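Local structure of ceramide very long chain fatty acid hydroxylase SCS7 (Saccharomyces cerevisiae, 4ZR1) at residues 105-108 with 109-113; 187-191 with 192-196. The protein hydroxylates the very long chain fatty acid of ceramides, probably at C-2, as a membrane enzyme with a two-zinc histidine centre. All coordinates share one frame; numbering follows the deposited sequence.

Contact 1. Residues 105-108 with 109-113; sequences WVVP and VAWLP. With BOG (octyl beta-D-glucopyranoside), chain J.
V107 and W111, one turn apart in the first transmembrane helix, meet through both backbone and side chain. Among the backbone bonds, W111 N donates to V107 O at 3.0 Å, A110 N to V106 O and L112 N to P108 O; V109 N reaches W105 O only weakly. P113, a proline with no N-H to give, leaves the next rung without a bond and the helix kinks there; P113 CD lies 3.8 Å from P108 O.

Apolar contacts run along the same turns. V107 CG1, set anti to the backbone N (chi1 -178°), comes at the edge of the W111 indole, in its plane, 3.8 Å from CD1. P108 CB touches L112 CD1 more loosely, at 4.2 Å. V109 CG2 lies 4.1 Å from W105 CE3, at the edge of that indole.

The detergent octyl glucoside lies against W105. Its alkyl chain crosses one face of the indole, C4' coming 3.3 Å from W105 CE2 and offset toward the rim, while V106 CG2 lies over the opposite face. The chain end continues to V109, whose CG1 is 4.0 Å from C8'.

Elsewhere V107 and P108 pack on helix 211-236, and V106 and W111 on helix 191-208. The chemistry is that of an apolar turn near one end of a transmembrane helix: main-chain polarity is spent largely within the helix, apolar side chains bind it to its neighbours, and the detergent tail on W105 is consistent with a surface that faces lipid.

Contact 2. Residues 187-191 with 192-196; sequences LVMPP and TLFVI. With BOG (octyl beta-D-glucopyranoside), chain E.
The F194 ring has the M189 methyl at its edge, in plane, CE lying 4.0 Å from CD1; outside the two segments it stacks with Y225 of helix 211-236 and meets the W111 ring at about 50°. A bend at chi3 (42°) turns the end of M189 so that CE also comes 3.8 Å from F194 CB. Alongside, the P190 and L193 side chains meet at an angle, CG to CG 3.8 Å.

P190 occupies the N-cap position of helix 191-208. Its carbonyl takes F194 N at 2.9 Å, with the donor in the carbonyl plane, and P191 O takes V195 N in the next rung.

An octyl glucoside sits against the approach to the helix: its O3 donates to L187 O at 2.7 Å, its O6 lies near M189 CE and L193 CD1, and P190 CD borders the sugar ring oxygen O5. M189 N is hydrogen-bonded to D229 OD2, tying this loop to helix 211-236.

P190 before the helix and P191 at its start thus have no N-H to offer, while their carbonyls serve as acceptors. The M189 methyl borders F194, which lines the tridecane pocket, in a loop whose L187 carbonyl accepts a hydrogen bond from the detergent's glucose headgroup.

Overall arrangement
Contacts 1 and 2 sit at the ends of transmembrane helices 106-125 and 191-208 inferred to face the cytoplasm, with centres about 11 Å apart, and both pack on helix 211-236. Each is partly buried, but contact 2 lies nearer the middle of the chain, about 11 Å from its centre against 17 Å for contact 1. They touch directly: W111 CH2 approaches V195 CG2 at 3.8 Å, and V107 packs on V188. Contact 1 is an apolar helix turn whose W105 and V109 meet a detergent tail. Contact 2 joins a loop to a helix start and binds a detergent headgroup through a carbonyl; the side chain of M189 lies about 11 Å from a zinc ion.

Contact 1. Residues 105-108 with 109-113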
loop_
_atom_site.group_PDB
_atom_site.type_symbol
_atom_site.label_atom_id
_atom_site.label_comp_id
_atom_site.label_asym_id
_atom_site.label_seq_id
_atom_site.Cartn_x
_atom_site.Cartn_y
_atom_site.Cartn_z
ATOM N N TRP A 105 -5.522 -4.544 -13.370
ATOM C CA TRP A 105 -5.214 -4.163 -14.748
ATOM C C TRP A 105 -5.383 -2.673 -15.023
ATOM O O TRP A 105 -5.021 -2.194 -16.094
ATOM C CB TRP A 105 -6.075 -4.969 -15.739
ATOM C CG TRP A 105 -7.552 -4.921 -15.472
ATOM C CD1 TRP A 105 -8.283 -5.846 -14.800
ATOM C CD2 TRP A 105 -8.474 -3.892 -15.873
ATOM N NE1 TRP A 105 -9.603 -5.464 -14.749
ATOM C CE2 TRP A 105 -9.749 -4.267 -15.399
ATOM C CE3 TRP A 105 -8.343 -2.688 -16.580
ATOM C CZ2 TRP A 105 -10.892 -3.496 -15.617
ATOM C CZ3 TRP A 105 -9.484 -1.913 -16.795
ATOM C CH2 TRP A 105 -10.740 -2.321 -16.309
ATOM N N VAL A 106 -5.926 -1.936 -14.065
ATOM C CA VAL A 106 -6.189 -0.520 -14.284
ATOM C C VAL A 106 -4.885 0.284 -14.360
ATOM O O VAL A 106 -4.752 1.207 -15.178
ATOM C CB VAL A 106 -7.099 0.044 -13.175
ATOM C CG1 VAL A 106 -7.265 1.563 -13.313
ATOM C CG2 VAL A 106 -8.433 -0.641 -13.230
ATOM N N VAL A 107 -3.923 -0.073 -13.514
ATOM C CA VAL A 107 -2.660 0.649 -13.466
ATOM C C VAL A 107 -1.853 0.530 -14.776
ATOM O O VAL A 107 -1.442 1.551 -15.340
ATOM C CB VAL A 107 -1.796 0.175 -12.285
ATOM C CG1 VAL A 107 -0.510 0.977 -12.235
ATOM C CG2 VAL A 107 -2.575 0.276 -10.979
ATOM N N PRO A 108 -1.625 -0.699 -15.279
ATOM C CA PRO A 108 -0.915 -0.749 -16.566
ATOM C C PRO A 108 -1.638 -0.028 -17.715
ATOM O O PRO A 108 -0.968 0.710 -18.442
ATOM C CB PRO A 108 -0.825 -2.247 -16.866
ATOM C CG PRO A 108 -1.026 -2.927 -15.557
ATOM C CD PRO A 108 -1.929 -2.052 -14.769
ATOM N N VAL A 109 -2.952 -0.219 -17.879
ATOM C CA VAL A 109 -3.656 0.402 -19.010
ATOM C C VAL A 109 -3.709 1.918 -18.880
ATOM O O VAL A 109 -3.758 2.620 -19.885
ATOM C CB VAL A 109 -5.120 -0.129 -19.205
ATOM C CG1 VAL A 109 -5.144 -1.649 -19.238
ATOM C CG2 VAL A 109 -6.049 0.392 -18.143
ATOM N N ALA A 110 -3.695 2.437 -17.657
ATOM C CA ALA A 110 -3.747 3.880 -17.492
ATOM C C ALA A 110 -2.381 4.521 -17.719
ATOM O O ALA A 110 -2.289 5.583 -18.334
ATOM C CB ALA A 110 -4.280 4.246 -16.112
ATOM N N TRP A 111 -1.315 3.877 -17.249
ATOM C CA TRP A 111 -0.044 4.594 -17.130
ATOM C C TRP A 111 1.064 4.190 -18.095
ATOM O O TRP A 111 1.919 5.012 -18.421
ATOM C CB TRP A 111 0.453 4.479 -15.693
ATOM C CG TRP A 111 -0.535 5.086 -14.728
ATOM C CD1 TRP A 111 -1.135 4.468 -13.670
ATOM C CD2 TRP A 111 -1.065 6.419 -14.764
ATOM N NE1 TRP A 111 -1.986 5.338 -13.032
ATOM C CE2 TRP A 111 -1.966 6.539 -13.686
ATOM C CE3 TRP A 111 -0.860 7.524 -15.597
ATOM C CZ2 TRP A 111 -2.657 7.713 -13.418
ATOM C CZ3 TRP A 111 -1.543 8.688 -15.333
ATOM C CH2 TRP A 111 -2.435 8.776 -14.249
ATOM N N LEU A 112 1.059 2.947 -18.560
ATOM C CA LEU A 112 2.032 2.540 -19.568
ATOM C C LEU A 112 1.959 3.377 -20.865
ATOM O O LEU A 112 2.978 3.585 -21.507
ATOM C CB LEU A 112 1.872 1.059 -19.897
ATOM C CG LEU A 112 2.380 0.056 -18.859
ATOM C CD1 LEU A 112 2.351 -1.358 -19.445
ATOM C CD2 LEU A 112 3.775 0.406 -18.399
ATOM N N PRO A 113 0.767 3.861 -21.263
ATOM C CA PRO A 113 0.857 4.783 -22.402
ATOM C C PRO A 113 1.562 6.092 -22.064
ATOM O O PRO A 113 2.183 6.681 -22.940
ATOM C CB PRO A 113 -0.610 5.038 -22.767
ATOM C CG PRO A 113 -1.314 3.811 -22.319
ATOM C CD PRO A 113 -0.619 3.413 -21.043
HETATM C C1 BOG J . -15.649 -7.873 -15.088
HETATM O O1 BOG J . -14.994 -7.290 -16.181
HETATM C C2 BOG J . -14.856 -9.062 -14.613
HETATM O O2 BOG J . -14.666 -9.952 -15.685
HETATM C C3 BOG J . -15.638 -9.732 -13.504
HETATM O O3 BOG J . -14.854 -10.744 -12.924
HETATM C C4 BOG J . -15.974 -8.700 -12.449
HETATM O O4 BOG J . -16.832 -9.257 -11.479
HETATM C C5 BOG J . -16.635 -7.503 -13.093
HETATM O O5 BOG J . -15.755 -6.946 -14.037
HETATM C C6 BOG J . -16.971 -6.474 -12.036
HETATM O O6 BOG J . -18.231 -6.774 -11.477
HETATM C "C1'" BOG J . -13.982 -6.392 -15.798
HETATM C "C2'" BOG J . -12.628 -7.028 -16.023
HETATM C "C3'" BOG J . -12.298 -7.004 -17.501
HETATM C "C4'" BOG J . -11.005 -6.247 -17.725
HETATM C "C5'" BOG J . -11.154 -5.253 -18.861
HETATM C "C6'" BOG J . -9.799 -4.953 -19.473
HETATM C "C7'" BOG J . -9.917 -3.685 -20.292
HETATM C "C8'" BOG J . -8.550 -3.150 -20.675
#

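Contact 2. Residues 187-191 with 192-196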
loop_
_atom_site.group_PDB
_atom_site.type_symbol
_atom_site.label_atom_id
_atom_site.label_comp_id
_atom_site.label_asym_id
_atom_site.label_seq_id
_atom_site.Cartn_x
_atom_site.Cartn_y
_atom_site.Cartn_z
ATOM N N LEU A 187 -6.353 -2.705 -3.477
ATOM C CA LEU A 187 -4.925 -2.893 -3.304
ATOM C C LEU A 187 -4.165 -1.852 -4.123
ATOM O O LEU A 187 -3.463 -1.010 -3.563
ATOM C CB LEU A 187 -4.521 -4.322 -3.689
ATOM C CG LEU A 187 -3.101 -4.802 -3.389
ATOM C CD1 LEU A 187 -3.027 -6.325 -3.347
ATOM C CD2 LEU A 187 -2.137 -4.275 -4.436
ATOM N N VAL A 188 -4.292 -1.904 -5.445
ATOM C CA VAL A 188 -3.560 -0.946 -6.256
ATOM C C VAL A 188 -4.164 0.433 -6.082
ATOM O O VAL A 188 -5.271 0.582 -5.571
ATOM C CB VAL A 188 -3.535 -1.314 -7.743
ATOM C CG1 VAL A 188 -3.051 -2.765 -7.924
ATOM C CG2 VAL A 188 -4.888 -1.090 -8.374
ATOM N N MET A 189 -3.411 1.442 -6.486
ATOM C CA MET A 189 -3.805 2.817 -6.268
ATOM C C MET A 189 -4.799 3.236 -7.319
ATOM O O MET A 189 -4.616 2.966 -8.498
ATOM C CB MET A 189 -2.597 3.744 -6.313
ATOM C CG MET A 189 -1.486 3.354 -5.371
ATOM S SD MET A 189 -0.203 4.609 -5.408
ATOM C CE MET A 189 -1.239 6.057 -5.416
ATOM N N PRO A 190 -5.870 3.895 -6.894
ATOM C CA PRO A 190 -6.784 4.475 -7.875
ATOM C C PRO A 190 -6.113 5.647 -8.574
ATOM O O PRO A 190 -5.410 6.403 -7.903
ATOM C CB PRO A 190 -7.972 4.926 -7.018
ATOM C CG PRO A 190 -7.441 5.057 -5.675
ATOM C CD PRO A 190 -6.378 4.023 -5.522
ATOM N N PRO A 191 -6.304 5.788 -9.901
ATOM C CA PRO A 191 -5.588 6.849 -10.621
ATOM C C PRO A 191 -5.900 8.227 -10.051
ATOM O O PRO A 191 -5.022 9.092 -10.009
ATOM C CB PRO A 191 -6.082 6.698 -12.067
ATOM C CG PRO A 191 -6.463 5.256 -12.180
ATOM C CD PRO A 191 -6.982 4.853 -10.818
ATOM N N THR A 192 -7.129 8.414 -9.589
ATOM C CA THR A 192 -7.518 9.657 -8.933
ATOM C C THR A 192 -6.554 10.007 -7.800
ATOM O O THR A 192 -6.073 11.137 -7.716
ATOM C CB THR A 192 -8.955 9.574 -8.386
ATOM O OG1 THR A 192 -9.865 9.342 -9.468
ATOM C CG2 THR A 192 -9.335 10.864 -7.705
ATOM N N LEU A 193 -6.252 9.049 -6.930
ATOM C CA LEU A 193 -5.282 9.333 -5.876
ATOM C C LEU A 193 -3.859 9.392 -6.412
ATOM O O LEU A 193 -3.061 10.204 -5.940
ATOM C CB LEU A 193 -5.338 8.308 -4.742
ATOM C CG LEU A 193 -6.577 8.250 -3.852
ATOM C CD1 LEU A 193 -6.346 7.268 -2.703
ATOM C CD2 LEU A 193 -6.986 9.622 -3.339
ATOM N N PHE A 194 -3.527 8.534 -7.379
ATOM C CA PHE A 194 -2.158 8.508 -7.878
ATOM C C PHE A 194 -1.750 9.866 -8.467
ATOM O O PHE A 194 -0.636 10.346 -8.242
ATOM C CB PHE A 194 -1.958 7.411 -8.919
ATOM C CG PHE A 194 -0.593 7.448 -9.545
ATOM C CD1 PHE A 194 0.512 6.981 -8.846
ATOM C CD2 PHE A 194 -0.400 8.000 -10.803
ATOM C CE1 PHE A 194 1.778 7.052 -9.390
ATOM C CE2 PHE A 194 0.870 8.068 -11.360
ATOM C CZ PHE A 194 1.959 7.597 -10.650
ATOM N N VAL A 195 -2.668 10.485 -9.201
ATOM C CA VAL A 195 -2.433 11.783 -9.821
ATOM C C VAL A 195 -2.078 12.875 -8.801
ATOM O O VAL A 195 -1.161 13.667 -9.020
ATOM C CB VAL A 195 -3.667 12.208 -10.633
ATOM C CG1 VAL A 195 -3.542 13.647 -11.099
ATOM C CG2 VAL A 195 -3.871 11.255 -11.810
ATOM N N ILE A 196 -2.803 12.906 -7.688
ATOM C CA ILE A 196 -2.528 13.843 -6.598
ATOM C C ILE A 196 -1.115 13.691 -6.021
ATOM O O ILE A 196 -0.481 14.680 -5.657
ATOM C CB ILE A 196 -3.527 13.656 -5.441
ATOM C CG1 ILE A 196 -4.962 13.864 -5.904
ATOM C CG2 ILE A 196 -3.215 14.585 -4.308
ATOM C CD1 ILE A 196 -5.980 13.416 -4.854
HETATM C C1 BOG E . -5.783 2.756 -1.615
HETATM O O1 BOG E . -7.098 2.696 -2.123
HETATM C C2 BOG E . -5.269 1.346 -1.446
HETATM O O2 BOG E . -6.011 0.749 -0.409
HETATM C C3 BOG E . -3.820 1.362 -1.011
HETATM O O3 BOG E . -3.231 0.082 -1.050
HETATM C C4 BOG E . -3.006 2.316 -1.831
HETATM O O4 BOG E . -1.755 2.444 -1.201
HETATM C C5 BOG E . -3.691 3.656 -1.864
HETATM O O5 BOG E . -4.952 3.499 -2.478
HETATM C C6 BOG E . -2.778 4.610 -2.620
HETATM O O6 BOG E . -3.490 5.634 -3.279
HETATM C "C1'" BOG E . -8.026 3.539 -1.471
HETATM C "C2'" BOG E . -9.410 3.392 -2.070
HETATM C "C3'" BOG E . -10.175 4.680 -1.833
HETATM C "C4'" BOG E . -10.661 5.295 -3.132
HETATM C "C5'" BOG E . -10.622 6.811 -3.045
HETATM C "C6'" BOG E . -11.483 7.411 -4.131
HETATM C "C7'" BOG E . -11.308 8.912 -4.163
HETATM C "C8'" BOG E . -12.110 9.534 -3.043
#